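Local coordinates for CopN (Chlamydia pneumoniae, PDB 4NRH), which probably acts as a type III secretion gatekeeper that, in complex with the chaperone Scc3, directs the secretion of translocators, at residues A110-A115 with V120-L125; S127-V132 with K164-G169; D116-S121 with Y152-I157. All coordinates share one frame; numbering follows the deposited sequence.

In the fold
All three contacts lie in the all-helical body of CopN. Interaction 1 touches each of the other two, while interactions 2 and 3 share helix 152-172 without touching. Interactions 1 and 2 share helix 122-133: its first turn packs on helix 108-115, and its middle meets helix 152-172. Interaction 3 joins the loop between helices 108-115 and 122-133 to helix 152-172, sharing Val120 and Ser121 with interaction 1. Interaction 2 is buried, a tyrosine set against glycine backbone; interaction 1 is partly buried, with alanine, proline and leucine side chains at a helix-loop-helix corner; interaction 3 is a surface contact of leucine with isoleucine and aspartate. Tyr114 of interaction 1 packs its OH on Lys164 CB and its CD2 on Ile157 O.

Interaction 1: A110-A115 with V120-L125; sequences ASQEYA and VSPSGL
Ala115, on the last turn of helix 108-115, packs its methyl group against Pro122 at the start of helix 122-133, the corner of a helix-loop-helix in the HrpJ-like region. Ala115 CB lies 3.8 Å from Pro122 CG. The same Ala115 CB is 3.5 Å from the carbonyl oxygen Val120 O. Leu125 enters from one turn further on: its CD1 methyl sits 3.6 Å from Ser111 O and also touches Ala115 CB and Tyr114 CB, so a single branch meets three residues of the helix. The Leu125 CG lies beside its own backbone N (chi1 -71°), which carries that methyl across. Gln112 crosses the proline ring at about a right angle, with its CG 3.9 Å from Pro122 CB. Beyond this shell, the Gln112 amide is held by Asn26, Ser27 and Glu28, near the sodium ion site to which Asn26 belongs. Ser111 turns its hydroxyl to Leu108 O and Arg126, while Phe161 of helix 152-172 packs on both Ser111 and Leu125. The new helix is capped at its N-terminus by Ser121, whose OG accepts from Gly124 N at 3.0 Å with an N-H...O angle of 139°.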
loop_
_atom_site.group_PDB
_atom_site.type_symbol
_atom_site.label_atom_id
_atom_site.label_comp_id
_atom_site.label_asym_id
_atom_site.label_seq_id
_atom_site.Cartn_x
_atom_site.Cartn_y
_atom_site.Cartn_z
ATOM N N ALA A 110 17.576 -8.214 11.426
ATOM C CA ALA A 110 16.173 -8.069 11.057
ATOM C C ALA A 110 15.517 -9.439 10.938
ATOM O O ALA A 110 14.411 -9.656 11.430
ATOM C CB ALA A 110 16.039 -7.297 9.755
ATOM N N SER A 111 16.213 -10.360 10.280
ATOM C CA SER A 111 15.702 -11.707 10.068
ATOM C C SER A 111 15.491 -12.445 11.383
ATOM O O SER A 111 14.550 -13.221 11.519
ATOM C CB SER A 111 16.653 -12.505 9.178
ATOM O OG SER A 111 17.880 -12.764 9.840
ATOM N N GLN A 112 16.368 -12.191 12.349
ATOM C CA GLN A 112 16.274 -12.839 13.653
ATOM C C GLN A 112 15.108 -12.302 14.475
ATOM O O GLN A 112 14.421 -13.061 15.157
ATOM C CB GLN A 112 17.584 -12.672 14.424
ATOM C CG GLN A 112 18.736 -13.480 13.854
ATOM C CD GLN A 112 20.070 -13.118 14.473
ATOM O OE1 GLN A 112 20.129 -12.421 15.486
ATOM N NE2 GLN A 112 21.151 -13.593 13.868
ATOM N N GLU A 113 14.886 -10.993 14.414
ATOM C CA GLU A 113 13.804 -10.374 15.170
ATOM C C GLU A 113 12.434 -10.803 14.645
ATOM O O GLU A 113 11.514 -11.053 15.422
ATOM C CB GLU A 113 13.925 -8.849 15.137
ATOM C CG GLU A 113 12.892 -8.143 16.001
ATOM C CD GLU A 113 13.083 -6.638 16.045
ATOM O OE1 GLU A 113 13.881 -6.111 15.242
ATOM O OE2 GLU A 113 12.431 -5.982 16.886
ATOM N N TYR A 114 12.305 -10.888 13.325
ATOM C CA TYR A 114 11.044 -11.291 12.707
ATOM C C TYR A 114 10.795 -12.794 12.824
ATOM O O TYR A 114 9.654 -13.223 12.994
ATOM C CB TYR A 114 11.006 -10.864 11.237
ATOM C CG TYR A 114 10.640 -9.409 11.040
ATOM C CD1 TYR A 114 11.581 -8.404 11.221
ATOM C CD2 TYR A 114 9.350 -9.041 10.683
ATOM C CE1 TYR A 114 11.248 -7.074 11.046
ATOM C CE2 TYR A 114 9.007 -7.714 10.505
ATOM C CZ TYR A 114 9.960 -6.735 10.688
ATOM O OH TYR A 114 9.625 -5.413 10.513
ATOM N N ALA A 115 11.856 -13.592 12.727
ATOM C CA ALA A 115 11.733 -15.044 12.862
ATOM C C ALA A 115 11.287 -15.435 14.265
ATOM O O ALA A 115 10.675 -16.485 14.461
ATOM C CB ALA A 115 13.044 -15.728 12.519
ATOM N N VAL A 120 9.501 -20.100 11.748
ATOM C CA VAL A 120 10.461 -20.219 10.660
ATOM C C VAL A 120 11.832 -19.785 11.174
ATOM O O VAL A 120 11.926 -19.007 12.124
ATOM C CB VAL A 120 10.037 -19.368 9.438
ATOM C CG1 VAL A 120 10.140 -17.885 9.759
ATOM C CG2 VAL A 120 10.871 -19.712 8.210
ATOM N N SER A 121 12.894 -20.295 10.557
ATOM C CA SER A 121 14.248 -19.924 10.943
ATOM C C SER A 121 14.628 -18.573 10.349
ATOM O O SER A 121 14.114 -18.192 9.297
ATOM C CB SER A 121 15.243 -20.999 10.497
ATOM O OG SER A 121 15.407 -20.984 9.089
ATOM N N PRO A 122 15.527 -17.839 11.027
ATOM C CA PRO A 122 16.047 -16.570 10.501
ATOM C C PRO A 122 16.686 -16.735 9.125
ATOM O O PRO A 122 16.556 -15.856 8.271
ATOM C CB PRO A 122 17.088 -16.158 11.545
ATOM C CG PRO A 122 16.642 -16.821 12.802
ATOM C CD PRO A 122 16.038 -18.126 12.380
ATOM N N SER A 123 17.369 -17.857 8.919
ATOM C CA SER A 123 18.027 -18.129 7.647
ATOM C C SER A 123 16.990 -18.391 6.564
ATOM O O SER A 123 17.212 -18.094 5.389
ATOM C CB SER A 123 18.978 -19.321 7.772
ATOM O OG SER A 123 18.280 -20.489 8.168
ATOM N N GLY A 124 15.859 -18.960 6.970
ATOM C CA GLY A 124 14.748 -19.195 6.068
ATOM C C GLY A 124 14.200 -17.891 5.526
ATOM O O GLY A 124 13.853 -17.792 4.349
ATOM N N LEU A 125 14.122 -16.887 6.392
ATOM C CA LEU A 125 13.657 -15.564 5.991
ATOM C C LEU A 125 14.666 -14.877 5.073
ATOM O O LEU A 125 14.283 -14.209 4.112
ATOM C CB LEU A 125 13.379 -14.694 7.220
ATOM C CG LEU A 125 12.155 -15.069 8.058
ATOM C CD1 LEU A 125 11.930 -14.056 9.171
ATOM C CD2 LEU A 125 10.920 -15.182 7.181
#

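Interaction 2: S127-V132 with K164-G169; sequences SLYLEV and KGMATG. Unlike the reference sequence in segment 164-169: Gly169 (reference Glu).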
loop_
_atom_site.group_PDB
_atom_site.type_symbol
_atom_site.label_atom_id
_atom_site.label_comp_id
_atom_site.label_asym_id
_atom_site.label_seq_id
_atom_site.Cartn_x
_atom_site.Cartn_y
_atom_site.Cartn_z
ATOM N N SER A 127 16.810 -16.370 3.102
ATOM C CA SER A 127 16.726 -17.070 1.827
ATOM C C SER A 127 15.556 -16.544 0.999
ATOM O O SER A 127 15.689 -16.314 -0.203
ATOM C CB SER A 127 16.586 -18.577 2.051
ATOM O OG SER A 127 16.469 -19.266 0.819
ATOM N N LEU A 128 14.411 -16.360 1.651
ATOM C CA LEU A 128 13.237 -15.793 0.995
ATOM C C LEU A 128 13.490 -14.378 0.482
ATOM O O LEU A 128 13.167 -14.061 -0.663
ATOM C CB LEU A 128 12.039 -15.787 1.944
ATOM C CG LEU A 128 10.799 -15.095 1.374
ATOM C CD1 LEU A 128 10.159 -15.949 0.289
ATOM C CD2 LEU A 128 9.803 -14.775 2.471
ATOM N N TYR A 129 14.058 -13.529 1.336
ATOM C CA TYR A 129 14.372 -12.155 0.954
ATOM C C TYR A 129 15.273 -12.114 -0.276
ATOM O O TYR A 129 15.039 -11.338 -1.204
ATOM C CB TYR A 129 15.036 -11.400 2.108
ATOM C CG TYR A 129 15.373 -9.967 1.758
ATOM C CD1 TYR A 129 14.410 -8.971 1.828
ATOM C CD2 TYR A 129 16.651 -9.614 1.344
ATOM C CE1 TYR A 129 14.710 -7.663 1.502
ATOM C CE2 TYR A 129 16.962 -8.308 1.015
ATOM C CZ TYR A 129 15.987 -7.337 1.096
ATOM O OH TYR A 129 16.290 -6.035 0.771
ATOM N N LEU A 130 16.309 -12.947 -0.268
ATOM C CA LEU A 130 17.237 -13.034 -1.389
ATOM C C LEU A 130 16.521 -13.463 -2.667
ATOM O O LEU A 130 16.794 -12.938 -3.744
ATOM C CB LEU A 130 18.378 -14.003 -1.067
ATOM C CG LEU A 130 19.711 -13.359 -0.673
ATOM C CD1 LEU A 130 19.506 -12.275 0.375
ATOM C CD2 LEU A 130 20.691 -14.408 -0.177
ATOM N N GLU A 131 15.612 -14.425 -2.541
ATOM C CA GLU A 131 14.836 -14.895 -3.686
ATOM C C GLU A 131 13.885 -13.823 -4.213
ATOM O O GLU A 131 13.783 -13.611 -5.421
ATOM C CB GLU A 131 14.045 -16.153 -3.319
ATOM C CG GLU A 131 13.160 -16.667 -4.444
ATOM C CD GLU A 131 12.389 -17.917 -4.065
ATOM O OE1 GLU A 131 12.530 -18.381 -2.913
ATOM O OE2 GLU A 131 11.642 -18.436 -4.920
ATOM N N VAL A 132 13.189 -13.151 -3.299
ATOM C CA VAL A 132 12.213 -12.128 -3.665
ATOM C C VAL A 132 12.873 -10.944 -4.365
ATOM O O VAL A 132 12.394 -10.470 -5.397
ATOM C CB VAL A 132 11.446 -11.618 -2.424
ATOM C CG1 VAL A 132 10.692 -10.334 -2.745
ATOM C CG2 VAL A 132 10.492 -12.688 -1.915
ATOM N N LYS A 164 10.891 -4.262 5.431
ATOM C CA LYS A 164 11.963 -3.790 6.299
ATOM C C LYS A 164 13.326 -4.024 5.652
ATOM O O LYS A 164 14.203 -3.159 5.693
ATOM C CB LYS A 164 11.892 -4.484 7.661
ATOM C CG LYS A 164 13.083 -4.213 8.566
ATOM C CD LYS A 164 13.084 -2.777 9.063
ATOM C CE LYS A 164 14.245 -2.520 10.009
ATOM N NZ LYS A 164 14.248 -1.120 10.513
ATOM N N GLY A 165 13.493 -5.201 5.056
ATOM C CA GLY A 165 14.716 -5.540 4.353
ATOM C C GLY A 165 14.974 -4.644 3.158
ATOM O O GLY A 165 16.101 -4.202 2.938
ATOM N N MET A 166 13.928 -4.377 2.380
ATOM C CA MET A 166 14.058 -3.563 1.176
ATOM C C MET A 166 14.317 -2.102 1.530
ATOM O O MET A 166 15.035 -1.400 0.817
ATOM C CB MET A 166 12.809 -3.689 0.300
ATOM C CG MET A 166 12.717 -5.016 -0.442
ATOM S SD MET A 166 11.200 -5.226 -1.395
ATOM C CE MET A 166 9.968 -4.847 -0.156
ATOM N N ALA A 167 13.723 -1.650 2.629
ATOM C CA ALA A 167 13.973 -0.303 3.133
ATOM C C ALA A 167 15.440 -0.153 3.517
ATOM O O ALA A 167 16.041 0.903 3.322
ATOM C CB ALA A 167 13.076 0.000 4.321
ATOM N N THR A 168 16.006 -1.222 4.069
ATOM C CA THR A 168 17.417 -1.253 4.429
ATOM C C THR A 168 18.272 -1.215 3.166
ATOM O O THR A 168 19.293 -0.528 3.112
ATOM C CB THR A 168 17.765 -2.506 5.257
ATOM O OG1 THR A 168 17.032 -2.486 6.488
ATOM C CG2 THR A 168 19.257 -2.558 5.563
ATOM N N GLY A 169 17.839 -1.955 2.150
ATOM C CA GLY A 169 18.541 -2.009 0.881
ATOM C C GLY A 169 18.572 -0.681 0.148
ATOM O O GLY A 169 19.472 -0.430 -0.651
#
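Tyr129 of helix 122-133 drives its ring into the backbone of helix 152-172 at Gly165, a buried helix-helix contact in which one aromatic side chain does nearly all the touching. The tight part is at the phenol end. Tyr129 OH comes to 2.8 Å from Gly165 O, and ring atom Tyr129 CE1 is 3.5 Å from Gly165 C. Met166 N lies at the ring edge, near its plane. With CG anti to the backbone N, a chi1 of -180° points the ring at helix 152-172, and the absence of a side chain on Gly165 admits it this closely. Met166 flanks it, its CG 3.8 Å from Tyr129 CE1; farther along, its chain bends at chi3 (-52°) and packs on Leu182, Leu185 and Met186 of helix 179-215.

The contact thins away from this spot. Val132 points this way but makes no contact with 164-169, and packs on Leu142 and Met145 of helix 139-149, while the Lys164 chain runs off, exposed. Thr168 folds back within its own helix, its OG1 donating to Lys164 O at 3.0 Å. Around the ring, Phe161, Leu162 and Ile107 give a largely apolar setting. The close approach therefore sets the buried hydroxyl against a polar main-chain atom, and the missing Gly165 side chain makes that approach possible.

Interaction 3: D116-S121 with Y152-I157; sequences DQLNVS and YQDMAI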
loop_
_atom_site.group_PDB
_atom_site.type_symbol
_atom_site.label_atom_id
_atom_site.label_comp_id
_atom_site.label_asym_id
_atom_site.label_seq_id
_atom_site.Cartn_x
_atom_site.Cartn_y
_atom_site.Cartn_z
ATOM N N ASP A 116 11.605 -14.588 15.241
ATOM C CA ASP A 116 11.210 -14.817 16.627
ATOM C C ASP A 116 9.691 -14.805 16.791
ATOM O O ASP A 116 9.166 -15.290 17.793
ATOM C CB ASP A 116 11.844 -13.769 17.544
ATOM C CG ASP A 116 13.305 -14.056 17.839
ATOM O OD1 ASP A 116 13.730 -15.220 17.682
ATOM O OD2 ASP A 116 14.028 -13.116 18.231
ATOM N N GLN A 117 8.994 -14.249 15.805
ATOM C CA GLN A 117 7.541 -14.140 15.855
ATOM C C GLN A 117 6.867 -15.214 15.004
ATOM O O GLN A 117 5.643 -15.335 14.999
ATOM C CB GLN A 117 7.096 -12.753 15.384
ATOM C CG GLN A 117 7.765 -11.599 16.112
ATOM C CD GLN A 117 7.417 -11.559 17.587
ATOM O OE1 GLN A 117 6.268 -11.773 17.969
ATOM N NE2 GLN A 117 8.411 -11.282 18.422
ATOM N N LEU A 118 7.670 -15.991 14.286
ATOM C CA LEU A 118 7.142 -17.024 13.402
ATOM C C LEU A 118 7.683 -18.407 13.750
ATOM O O LEU A 118 8.567 -18.545 14.594
ATOM C CB LEU A 118 7.475 -16.696 11.945
ATOM C CG LEU A 118 7.045 -15.326 11.422
ATOM C CD1 LEU A 118 7.674 -15.051 10.066
ATOM C CD2 LEU A 118 5.528 -15.235 11.342
ATOM N N ASN A 119 7.144 -19.429 13.094
ATOM C CA ASN A 119 7.694 -20.773 13.201
ATOM C C ASN A 119 8.607 -21.046 12.011
ATOM O O ASN A 119 8.501 -22.075 11.344
ATOM C CB ASN A 119 6.575 -21.816 13.277
ATOM C CG ASN A 119 7.075 -23.181 13.725
ATOM O OD1 ASN A 119 8.072 -23.287 14.440
ATOM N ND2 ASN A 119 6.381 -24.232 13.303
ATOM N N VAL A 120 9.501 -20.100 11.748
ATOM C CA VAL A 120 10.461 -20.219 10.660
ATOM C C VAL A 120 11.832 -19.785 11.174
ATOM O O VAL A 120 11.926 -19.007 12.124
ATOM C CB VAL A 120 10.037 -19.368 9.438
ATOM C CG1 VAL A 120 10.140 -17.885 9.759
ATOM C CG2 VAL A 120 10.871 -19.712 8.210
ATOM N N SER A 121 12.894 -20.295 10.557
ATOM C CA SER A 121 14.248 -19.924 10.943
ATOM C C SER A 121 14.628 -18.573 10.349
ATOM O O SER A 121 14.114 -18.192 9.297
ATOM C CB SER A 121 15.243 -20.999 10.497
ATOM O OG SER A 121 15.407 -20.984 9.089
ATOM N N TYR A 152 -1.718 -17.857 5.956
ATOM C CA TYR A 152 -2.101 -16.494 5.612
ATOM C C TYR A 152 -1.840 -15.501 6.746
ATOM O O TYR A 152 -1.444 -14.365 6.490
ATOM C CB TYR A 152 -3.569 -16.452 5.180
ATOM C CG TYR A 152 -3.779 -17.037 3.802
ATOM C CD1 TYR A 152 -3.525 -16.283 2.665
ATOM C CD2 TYR A 152 -4.209 -18.348 3.636
ATOM C CE1 TYR A 152 -3.701 -16.811 1.401
ATOM C CE2 TYR A 152 -4.390 -18.886 2.373
ATOM C CZ TYR A 152 -4.134 -18.111 1.260
ATOM O OH TYR A 152 -4.310 -18.635 0.001
ATOM N N GLN A 153 -2.059 -15.919 7.989
ATOM C CA GLN A 153 -1.819 -15.030 9.124
ATOM C C GLN A 153 -0.330 -14.727 9.300
ATOM O O GLN A 153 0.039 -13.658 9.789
ATOM C CB GLN A 153 -2.388 -15.612 10.421
ATOM C CG GLN A 153 -1.812 -16.953 10.837
ATOM C CD GLN A 153 -2.324 -17.400 12.193
ATOM O OE1 GLN A 153 -2.128 -16.716 13.198
ATOM N NE2 GLN A 153 -2.986 -18.548 12.228
ATOM N N ASP A 154 0.525 -15.666 8.904
ATOM C CA ASP A 154 1.968 -15.452 8.962
ATOM C C ASP A 154 2.453 -14.533 7.846
ATOM O O ASP A 154 3.480 -13.871 7.988
ATOM C CB ASP A 154 2.718 -16.785 8.895
ATOM C CG ASP A 154 2.723 -17.519 10.222
ATOM O OD1 ASP A 154 2.336 -16.908 11.240
ATOM O OD2 ASP A 154 3.120 -18.704 10.247
ATOM N N MET A 155 1.712 -14.495 6.743
ATOM C CA MET A 155 2.119 -13.732 5.565
ATOM C C MET A 155 2.256 -12.238 5.844
ATOM O O MET A 155 3.098 -11.565 5.249
ATOM C CB MET A 155 1.125 -13.945 4.423
ATOM C CG MET A 155 1.144 -15.339 3.826
ATOM S SD MET A 155 0.052 -15.482 2.400
ATOM C CE MET A 155 -0.100 -17.261 2.270
ATOM N N ALA A 156 1.427 -11.726 6.748
ATOM C CA ALA A 156 1.463 -10.311 7.103
ATOM C C ALA A 156 2.805 -9.931 7.722
ATOM O O ALA A 156 3.424 -8.943 7.325
ATOM C CB ALA A 156 0.325 -9.975 8.052
ATOM N N ILE A 157 3.250 -10.720 8.694
ATOM C CA ILE A 157 4.541 -10.501 9.335
ATOM C C ILE A 157 5.679 -10.681 8.332
ATOM O O ILE A 157 6.628 -9.895 8.306
ATOM C CB ILE A 157 4.741 -11.454 10.530
ATOM C CG1 ILE A 157 3.761 -11.108 11.652
ATOM C CG2 ILE A 157 6.171 -11.391 11.042
ATOM C CD1 ILE A 157 3.772 -12.096 12.797
#
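Leu118, in the loop between helices 108-115 and 122-133, reaches across to Ile157 and Asp154 near the start of helix 152-172, tying the loop to that helix at the protein surface. The apolar part is a leucine-isoleucine pair. Leu118 CD2 lies 3.9 Å from Ile157 CD1 and at a like distance from its CB and CG2, while Leu118 CG comes to 4.0 Å from Ile157 CG2. The two side chains point in opposing directions and lie flank to flank, so that the CD2 methyl rests alongside the isoleucine chain. Ile157 offers both its branches: CG1 lies beside its backbone N (chi1 -67°) and carries CD1 up to the leucine, while CG2, anti to the backbone N, meets Leu118 CG and CD2. At the margin, Gln117 adds its CB at 4.3 Å from Ile157 CD1, and its amide is directed elsewhere.

The mixed part pairs the same methyl with a carboxylate. Leu118 CD2 is 3.6 Å from Asp154 OD1 and 3.8 Å from Asp154 CG. Asp154 and Ile157 stand one turn apart on the helix, and the leucine touches both.

On the helix itself, Tyr152 meets the rings of Tyr199 and Phe226, and Ala156 packs on Lys22 of the chaperone chain, which places this helix start close to the partner protein. Across the loop contact, however, the joining is by van der Waals touch: Leu118 CD2 touches both partners, with CG and CD1 adding contacts to Ile157 CG2, a modest apolar patch whose charged neighbour is consistent with its place at the surface.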